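Local structure of peptidyl-prolyl cis-trans isomerase (Hirschia baltica, 5EX2) at residues V54-L59 / M218-A223; Q119-Y124 / D250-S255; G154-A159 / F171-D176. The protein probably catalyses the cis-trans isomerisation of peptide bonds preceding proline. All coordinates share one frame; numbering follows the deposited sequence. Where two conformers were deposited one is given.

Interaction 1 (V54-L59 / M218-A223); sequences VVRTGL and MVSDLA
R56 NH2 is gripped by two acidic side chains, D221 through OD1 at 3.1 Å and D23 through a salt bridge from beyond the two segments. The arginine lies in the last turn of helix 45-57, which packs against the cyclophilin β-barrel, while D221 sits in the short 3-10 segment 219-221 just past barrel strand 212-218. R56 takes D221 side-on, using NE as well as NH2, one nitrogen for each carboxylate oxygen. The NE bond is the better made: D221 OD2 lies 2.8 Å from R56 NE, almost in the guanidinium plane, and offers its syn lone pair along a nearly straight N-H line of 176°. D221 OD1, in contrast, is approached from above the carboxylate plane, because the two flat groups are turned 43° apart. The arginine chain gets there by running extended from CG to NE. S220 OG stands 3.2 Å from R56 NH2 and is hydrogen-bonded to D23, the acid that also bridges to R56; two carboxylates at one guanidinium would probably stabilise its positive charge further.

Beneath the charges the contact turns apolar. M218 CG lies over a face of the guanidinium, 3.9 Å from R56 NE, and the methionine chain then bends at chi2 and chi3. V55, crossing M218 at about a right angle, brings CG1 to 3.8 Å from M218 CG; both residues also touch V26 of strand 25-30. At the helix end T57 forms an ST turn, its OG1 giving a bond to V54 O and accepting one from L59 N at 3.0 Å.

Interaction 2 (Q119-Y124 / D250-S255); sequences QYTGFY and DKDVCS
Hydrogen bonds gather on one carboxylate oxygen. T121 OG1 donates to D252 OD1 at 2.6 Å, reaching the syn lone pair of the acid from a hydroxyl set between its own backbone N and carbonyl carbon. D252 turns its CG anti to the backbone N (chi1 -168°), which swings the carboxylate toward the strand and also lets OD1 take a weak bond from V253 N at 3.0 Å. A water accepts from T121 N at 3.1 Å and makes a weak bond to the same OD1. The other oxygen, OD2, is engaged by R179 in a salt bridge, so both ends of the carboxylate are held. An alanine in place of D252 would lose the acceptor of the T121 hydroxyl and the partner of R179, and would probably loosen the loop from the strand.

Strand 119-124 is one arm of a β-hairpin with strand 127-132, part of an antiparallel sheet separate from the cyclophilin barrel; residues 250-255, in the loop after helix 238-247, lie against strand 119-124. C254 ties this loop covalently to C152 by a disulfide.

The apolar contacts are carried by V253, whose two methyls divide the work. V253 crosses T121 obliquely, with V253 CG1 3.6 Å from T121 CB. CG2, anti to the backbone N, lies over one face of the F123 ring in a CH-pi contact, 3.7 Å from the centroid and 28° off the normal. The methyl is shifted toward the rim, nearest CE1 and CZ of F123, and the same ring meets F240 of helix 238-247 edge-to-face.

Interaction 3 (G154-A159 / F171-D176); sequences GVVSMA and FFLMRD
V156 and L173 run abreast from neighbouring strands toward the same face, where V156 CG2 meets L173 CD2 at 3.8 Å. With M158 and F171 they occupy the face of the sheet turned to the barrel interior, where F171 meets the ring of F28. On the other face S157 CB sits over the F172 ring, shifted toward its rim, in a CH-pi contact 3.8 Å from the centroid. F172 reaches this place with CG between its backbone N and carbonyl carbon (chi1 52°), while S157 OG bonds to H151. In cyclophilins the second of the two adjacent phenylalanines on strand 171-174 lines the proline pocket, so F172, beside M73 and Q75, probably does too.

The strands run antiparallel. S157 and F172 form a hydrogen-bonded pair, S157 N giving to F172 O and F172 N giving to S157 O, each at 2.9 Å. Farther along, M174 N donates to V155 O nearly along the C=O axis, and, just before strand 155-158, G154 N adds a bond to M174 O at 3.0 Å from above the carbonyl plane. Strand 155-158 is flanked on its other edge by strand 187-191, and strand 171-174 by strand 73-76.

How the interactions relate
Interaction 3 lies nearest the middle of the molecule, its centre about 7 Å from that of the chain, whereas interactions 1 and 2 stand on opposite sides, their centres about 32 Å apart. None touches another: interaction 3 comes within about 6 Å of interaction 1 and about 7 Å of interaction 2, nearest atoms. Interaction 3 pairs two barrel strands, interaction 1 fastens helix 45-57 to the turn leaving barrel strand 212-218, and strand 119-124 belongs to a separate sheet. In sequence, 154-176 falls within the spans joined by both other contacts, whose segments alternate. The probable proline pocket at F172 belongs to interaction 3; the M174 side chain lies about 9 Å from a bound magnesium ion.

Interaction 1 (V54-L59 / M218-A223)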
loop_
_atom_site.group_PDB
_atom_site.type_symbol
_atom_site.label_atom_id
_atom_site.label_comp_id
_atom_site.label_asym_id
_atom_site.label_seq_id
_atom_site.Cartn_x
_atom_site.Cartn_y
_atom_site.Cartn_z
ATOM N N VAL A 54 2.469 -6.450 -14.815
ATOM C CA VAL A 54 3.561 -5.592 -15.279
ATOM C C VAL A 54 4.897 -6.033 -14.664
ATOM O O VAL A 54 5.913 -6.116 -15.349
ATOM C CB VAL A 54 3.265 -4.106 -14.972
ATOM C CG1 VAL A 54 4.419 -3.218 -15.401
ATOM C CG2 VAL A 54 1.997 -3.670 -15.686
ATOM N N VAL A 55 4.893 -6.359 -13.381
ATOM C CA VAL A 55 6.104 -6.836 -12.732
ATOM C C VAL A 55 6.657 -8.028 -13.503
ATOM O O VAL A 55 7.848 -8.079 -13.816
ATOM C CB VAL A 55 5.838 -7.214 -11.240
ATOM C CG1 VAL A 55 7.011 -7.995 -10.651
ATOM C CG2 VAL A 55 5.583 -5.973 -10.417
ATOM N N ARG A 56 5.780 -8.961 -13.856
ATOM C CA ARG A 56 6.205 -10.212 -14.476
ATOM C C ARG A 56 6.659 -10.053 -15.924
ATOM O O ARG A 56 7.255 -10.959 -16.468
ATOM C CB ARG A 56 5.080 -11.248 -14.358
ATOM C CG ARG A 56 5.041 -11.823 -12.972
ATOM C CD ARG A 56 3.752 -12.513 -12.696
ATOM N NE ARG A 56 3.831 -13.169 -11.404
ATOM C CZ ARG A 56 2.787 -13.506 -10.661
ATOM N NH1 ARG A 56 1.552 -13.222 -11.061
ATOM N NH2 ARG A 56 2.989 -14.114 -9.505
ATOM N N THR A 57 6.407 -8.899 -16.536
ATOM C CA THR A 57 6.998 -8.618 -17.850
ATOM C C THR A 57 8.473 -8.242 -17.769
ATOM O O THR A 57 9.170 -8.240 -18.790
ATOM C CB THR A 57 6.310 -7.453 -18.591
ATOM O OG1 THR A 57 6.588 -6.223 -17.909
ATOM C CG2 THR A 57 4.824 -7.681 -18.733
ATOM N N GLY A 58 8.927 -7.877 -16.572
ATOM C CA GLY A 58 10.266 -7.357 -16.391
ATOM C C GLY A 58 10.413 -5.890 -16.755
ATOM O O GLY A 58 11.478 -5.295 -16.547
ATOM N N LEU A 59 9.351 -5.279 -17.267
ATOM C CA LEU A 59 9.480 -3.954 -17.859
ATOM C C LEU A 59 9.636 -2.803 -16.873
ATOM O O LEU A 59 10.010 -1.703 -17.267
ATOM C CB LEU A 59 8.281 -3.680 -18.763
ATOM C CG LEU A 59 8.256 -4.538 -20.025
ATOM C CD1 LEU A 59 6.951 -4.352 -20.769
ATOM C CD2 LEU A 59 9.461 -4.253 -20.946
ATOM N N MET A 218 7.856 -10.367 -7.874
ATOM C CA MET A 218 6.826 -10.980 -7.049
ATOM C C MET A 218 7.436 -12.094 -6.213
ATOM O O MET A 218 8.102 -12.989 -6.733
ATOM C CB MET A 218 5.721 -11.581 -7.912
ATOM C CG MET A 218 4.967 -10.600 -8.768
ATOM S SD MET A 218 4.150 -9.300 -7.821
ATOM C CE MET A 218 3.282 -10.282 -6.582
ATOM N N VAL A 219 7.203 -12.053 -4.912
ATOM C CA VAL A 219 7.852 -13.019 -4.045
ATOM C C VAL A 219 7.385 -14.446 -4.367
ATOM O O VAL A 219 8.153 -15.391 -4.208
ATOM C CB VAL A 219 7.613 -12.652 -2.559
ATOM C CG1 VAL A 219 8.078 -13.722 -1.624
ATOM C CG2 VAL A 219 8.365 -11.375 -2.245
ATOM N N SER A 220 6.141 -14.612 -4.819
ATOM C CA SER A 220 5.632 -15.922 -5.207
ATOM C C SER A 220 6.418 -16.539 -6.367
ATOM O O SER A 220 6.392 -17.753 -6.560
ATOM C CB SER A 220 4.167 -15.794 -5.593
ATOM O OG SER A 220 4.034 -14.749 -6.521
ATOM N N ASP A 221 7.107 -15.702 -7.136
ATOM C CA ASP A 221 7.852 -16.179 -8.294
ATOM C C ASP A 221 9.252 -16.630 -7.933
ATOM O O ASP A 221 9.958 -17.210 -8.764
ATOM C CB ASP A 221 7.922 -15.095 -9.358
ATOM C CG ASP A 221 6.566 -14.769 -9.940
ATOM O OD1 ASP A 221 5.653 -15.618 -9.870
ATOM O OD2 ASP A 221 6.406 -13.657 -10.471
ATOM N N LEU A 222 9.653 -16.379 -6.694
ATOM C CA LEU A 222 10.938 -16.859 -6.207
ATOM C C LEU A 222 10.822 -18.293 -5.748
ATOM O O LEU A 222 9.735 -18.743 -5.363
ATOM C CB LEU A 222 11.415 -15.988 -5.052
ATOM C CG LEU A 222 11.637 -14.507 -5.353
ATOM C CD1 LEU A 222 11.938 -13.767 -4.062
ATOM C CD2 LEU A 222 12.761 -14.331 -6.357
ATOM N N ALA A 223 11.948 -19.001 -5.778
ATOM C CA ALA A 223 12.013 -20.333 -5.190
ATOM C C ALA A 223 11.704 -20.209 -3.701
ATOM O O ALA A 223 12.104 -19.238 -3.068
ATOM C CB ALA A 223 13.380 -20.957 -5.402
#

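Interaction 2 (Q119-Y124 / D250-S255)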
loop_
_atom_site.group_PDB
_atom_site.type_symbol
_atom_site.label_atom_id
_atom_site.label_comp_id
_atom_site.label_asym_id
_atom_site.label_seq_id
_atom_site.Cartn_x
_atom_site.Cartn_y
_atom_site.Cartn_z
ATOM N N GLN A 119 -17.991 10.018 8.211
ATOM C CA GLN A 119 -16.957 9.060 7.853
ATOM C C GLN A 119 -16.097 8.764 9.056
ATOM O O GLN A 119 -16.064 9.531 9.999
ATOM C CB GLN A 119 -16.100 9.605 6.702
ATOM C CG GLN A 119 -16.871 9.703 5.408
ATOM C CD GLN A 119 -16.203 10.495 4.308
ATOM O OE1 GLN A 119 -16.837 10.769 3.301
ATOM N NE2 GLN A 119 -14.921 10.837 4.471
ATOM N N TYR A 120 -15.386 7.644 9.021
ATOM C CA TYR A 120 -14.371 7.389 10.024
ATOM C C TYR A 120 -13.277 6.598 9.352
ATOM O O TYR A 120 -13.457 6.107 8.237
ATOM C CB TYR A 120 -14.946 6.648 11.246
ATOM C CG TYR A 120 -15.348 5.221 10.998
ATOM C CD1 TYR A 120 -16.615 4.897 10.522
ATOM C CD2 TYR A 120 -14.467 4.182 11.273
ATOM C CE1 TYR A 120 -16.972 3.569 10.307
ATOM C CE2 TYR A 120 -14.808 2.861 11.053
ATOM C CZ TYR A 120 -16.054 2.551 10.565
ATOM O OH TYR A 120 -16.392 1.227 10.359
ATOM N N THR A 121 -12.159 6.489 10.059
ATOM C CA THR A 121 -11.033 5.730 9.582
ATOM C C THR A 121 -10.687 4.624 10.565
ATOM O O THR A 121 -11.021 4.655 11.755
ATOM C CB THR A 121 -9.784 6.593 9.387
ATOM O OG1 THR A 121 -9.319 7.061 10.656
ATOM C CG2 THR A 121 -10.038 7.780 8.449
ATOM N N GLY A 122 -9.984 3.638 10.055
ATOM C CA GLY A 122 -9.543 2.531 10.871
ATOM C C GLY A 122 -8.615 1.696 10.034
ATOM O O GLY A 122 -8.086 2.161 9.016
ATOM N N PHE A 123 -8.390 0.475 10.488
ATOM C CA PHE A 123 -7.440 -0.423 9.840
ATOM C C PHE A 123 -8.075 -1.750 9.499
ATOM O O PHE A 123 -8.894 -2.283 10.260
ATOM C CB PHE A 123 -6.239 -0.683 10.738
ATOM C CG PHE A 123 -5.423 0.543 11.077
ATOM C CD1 PHE A 123 -4.394 0.965 10.255
ATOM C CD2 PHE A 123 -5.676 1.250 12.239
ATOM C CE1 PHE A 123 -3.626 2.082 10.588
ATOM C CE2 PHE A 123 -4.914 2.367 12.579
ATOM C CZ PHE A 123 -3.890 2.773 11.754
ATOM N N TYR A 124 -7.644 -2.310 8.379
ATOM C CA TYR A 124 -7.990 -3.666 8.015
ATOM C C TYR A 124 -6.758 -4.308 7.416
ATOM O O TYR A 124 -6.224 -3.804 6.423
ATOM C CB TYR A 124 -9.133 -3.718 7.011
ATOM C CG TYR A 124 -9.359 -5.102 6.451
ATOM C CD1 TYR A 124 -9.936 -6.101 7.211
ATOM C CD2 TYR A 124 -8.978 -5.407 5.161
ATOM C CE1 TYR A 124 -10.128 -7.369 6.692
ATOM C CE2 TYR A 124 -9.160 -6.669 4.630
ATOM C CZ TYR A 124 -9.733 -7.644 5.396
ATOM O OH TYR A 124 -9.916 -8.908 4.867
ATOM N N ASP A 250 -6.350 9.606 19.809
ATOM C CA ASP A 250 -6.977 10.803 19.274
ATOM C C ASP A 250 -6.535 11.059 17.836
ATOM O O ASP A 250 -7.085 11.921 17.144
ATOM C CB ASP A 250 -6.633 12.011 20.152
ATOM C CG ASP A 250 -5.123 12.246 20.274
ATOM O OD1 ASP A 250 -4.350 11.262 20.370
ATOM O OD2 ASP A 250 -4.708 13.425 20.267
ATOM N N LYS A 251 -5.563 10.275 17.381
ATOM C CA LYS A 251 -4.989 10.460 16.054
ATOM C C LYS A 251 -5.813 9.805 14.962
ATOM O O LYS A 251 -6.373 8.736 15.147
ATOM C CB LYS A 251 -3.569 9.906 16.024
ATOM C CG LYS A 251 -2.600 10.727 16.845
ATOM C CD LYS A 251 -1.245 10.066 16.899
ATOM C CE LYS A 251 -0.257 10.897 17.698
ATOM N NZ LYS A 251 1.031 10.179 17.876
ATOM N N ASP A 252 -5.862 10.456 13.812
ATOM C CA ASP A 252 -6.464 9.870 12.633
ATOM C C ASP A 252 -5.489 8.834 12.069
ATOM O O ASP A 252 -4.301 8.840 12.408
ATOM C CB ASP A 252 -6.783 10.953 11.602
ATOM C CG ASP A 252 -7.663 10.449 10.481
ATOM O OD1 ASP A 252 -8.464 9.526 10.731
ATOM O OD2 ASP A 252 -7.555 10.976 9.355
ATOM N N VAL A 253 -5.987 7.955 11.208
ATOM C CA VAL A 253 -5.206 6.844 10.694
ATOM C C VAL A 253 -3.889 7.315 10.062
ATOM O O VAL A 253 -2.868 6.673 10.207
ATOM C CB VAL A 253 -6.053 6.031 9.674
ATOM C CG1 VAL A 253 -6.297 6.808 8.378
ATOM C CG2 VAL A 253 -5.431 4.711 9.391
ATOM N N CYS A 254 -3.896 8.459 9.400
ATOM C CA CYS A 254 -2.686 8.915 8.727
ATOM C C CYS A 254 -1.712 9.648 9.649
ATOM O O CYS A 254 -0.593 9.926 9.252
ATOM C CB CYS A 254 -3.046 9.806 7.543
ATOM S SG CYS A 254 -3.857 8.911 6.190
ATOM N N SER A 255 -2.119 9.944 10.880
ATOM C CA SER A 255 -1.211 10.583 11.838
ATOM C C SER A 255 -0.523 9.556 12.744
ATOM O O SER A 255 0.425 9.873 13.457
ATOM C CB SER A 255 -1.962 11.618 12.672
ATOM O OG SER A 255 -2.246 12.759 11.885
HETATM O O HOH W 1 -11.299 8.391 12.307
#

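Interaction 3 (G154-A159 / F171-D176)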
loop_
_atom_site.group_PDB
_atom_site.type_symbol
_atom_site.label_atom_id
_atom_site.label_comp_id
_atom_site.label_asym_id
_atom_site.label_seq_id
_atom_site.Cartn_x
_atom_site.Cartn_y
_atom_site.Cartn_z
ATOM N N GLY A 154 3.206 5.824 3.045
ATOM C CA GLY A 154 3.319 4.388 2.969
ATOM C C GLY A 154 2.429 3.720 1.939
ATOM O O GLY A 154 2.742 2.645 1.449
ATOM N N VAL A 155 1.321 4.354 1.602
ATOM C CA VAL A 155 0.414 3.809 0.615
ATOM C C VAL A 155 1.048 3.937 -0.753
ATOM O O VAL A 155 1.874 4.807 -0.993
ATOM C CB VAL A 155 -0.969 4.511 0.733
ATOM C CG1 VAL A 155 -1.894 4.224 -0.459
ATOM C CG2 VAL A 155 -1.621 4.052 2.037
ATOM N N VAL A 156 0.666 3.030 -1.628
ATOM C CA VAL A 156 1.124 3.011 -3.007
ATOM C C VAL A 156 -0.103 3.105 -3.906
ATOM O O VAL A 156 -1.107 2.437 -3.658
ATOM C CB VAL A 156 1.950 1.726 -3.288
ATOM C CG1 VAL A 156 2.477 1.701 -4.695
ATOM C CG2 VAL A 156 3.104 1.614 -2.298
ATOM N N SER A 157 -0.033 3.932 -4.941
ATOM C CA SER A 157 -1.203 4.253 -5.737
ATOM C C SER A 157 -0.844 4.382 -7.206
ATOM O O SER A 157 0.308 4.257 -7.571
ATOM C CB SER A 157 -1.826 5.527 -5.190
ATOM O OG SER A 157 -3.061 5.790 -5.798
ATOM N N MET A 158 -1.852 4.553 -8.042
ATOM C CA MET A 158 -1.669 4.544 -9.476
ATOM C C MET A 158 -1.735 5.939 -10.065
ATOM O O MET A 158 -2.688 6.659 -9.844
ATOM C CB MET A 158 -2.730 3.667 -10.134
ATOM C CG MET A 158 -2.245 3.011 -11.390
ATOM S SD MET A 158 -1.111 1.670 -11.000
ATOM C CE MET A 158 -0.437 1.335 -12.618
ATOM N N ALA A 159 -0.713 6.318 -10.814
ATOM C CA ALA A 159 -0.731 7.587 -11.500
ATOM C C ALA A 159 -1.759 7.556 -12.609
ATOM O O ALA A 159 -2.074 6.505 -13.157
ATOM C CB ALA A 159 0.623 7.902 -12.076
ATOM N N PHE A 171 3.158 4.539 -11.154
ATOM C CA PHE A 171 2.673 4.396 -9.790
ATOM C C PHE A 171 3.293 5.477 -8.931
ATOM O O PHE A 171 4.279 6.109 -9.328
ATOM C CB PHE A 171 3.050 3.034 -9.223
ATOM C CG PHE A 171 4.521 2.821 -9.195
ATOM C CD1 PHE A 171 5.177 2.278 -10.277
ATOM C CD2 PHE A 171 5.259 3.239 -8.103
ATOM C CE1 PHE A 171 6.555 2.135 -10.265
ATOM C CE2 PHE A 171 6.629 3.101 -8.082
ATOM C CZ PHE A 171 7.281 2.551 -9.169
ATOM N N PHE A 172 2.726 5.756 -7.776
ATOM C CA PHE A 172 3.453 6.607 -6.865
ATOM C C PHE A 172 3.460 6.046 -5.458
ATOM O O PHE A 172 2.516 5.396 -4.979
ATOM C CB PHE A 172 2.968 8.047 -6.916
ATOM C CG PHE A 172 1.515 8.221 -6.742
ATOM C CD1 PHE A 172 0.654 8.056 -7.809
ATOM C CD2 PHE A 172 1.009 8.622 -5.527
ATOM C CE1 PHE A 172 -0.693 8.264 -7.659
ATOM C CE2 PHE A 172 -0.335 8.832 -5.371
ATOM C CZ PHE A 172 -1.192 8.649 -6.438
ATOM N N LEU A 173 4.588 6.320 -4.829
ATOM C CA LEU A 173 4.884 5.932 -3.454
ATOM C C LEU A 173 4.603 7.116 -2.556
ATOM O O LEU A 173 5.223 8.178 -2.712
ATOM C CB LEU A 173 6.345 5.518 -3.311
ATOM C CG LEU A 173 6.839 4.468 -4.299
ATOM C CD1 LEU A 173 8.325 4.211 -4.059
ATOM C CD2 LEU A 173 6.060 3.161 -4.183
ATOM N N MET A 174 3.647 6.987 -1.647
ATOM C CA MET A 174 3.280 8.114 -0.802
ATOM C C MET A 174 4.321 8.387 0.263
ATOM O O MET A 174 4.625 7.533 1.083
ATOM C CB MET A 174 1.924 7.892 -0.134
ATOM C CG MET A 174 0.760 7.749 -1.082
ATOM S SD MET A 174 0.629 9.094 -2.264
ATOM C CE MET A 174 0.699 10.510 -1.192
ATOM N N ARG A 175 4.880 9.579 0.231
ATOM C CA ARG A 175 5.896 9.997 1.191
ATOM C C ARG A 175 5.290 10.715 2.386
ATOM O O ARG A 175 5.901 10.770 3.448
ATOM C CB ARG A 175 6.928 10.901 0.522
ATOM C CG ARG A 175 7.797 10.168 -0.476
ATOM C CD ARG A 175 8.546 11.072 -1.421
ATOM N NE ARG A 175 9.441 12.076 -0.846
ATOM C CZ ARG A 175 10.730 12.225 -1.181
ATOM N NH1 ARG A 175 11.360 11.337 -1.957
ATOM N NH2 ARG A 175 11.419 13.244 -0.680
ATOM N N ASP A 176 4.088 11.262 2.219
ATOM C CA ASP A 176 3.408 12.017 3.272
ATOM C C ASP A 176 1.913 11.970 3.011
ATOM O O ASP A 176 1.464 11.774 1.870
ATOM C CB ASP A 176 3.905 13.463 3.327
ATOM C CG ASP A 176 3.360 14.219 4.525
ATOM O OD1 ASP A 176 3.757 13.891 5.660
ATOM O OD2 ASP A 176 2.535 15.142 4.338
#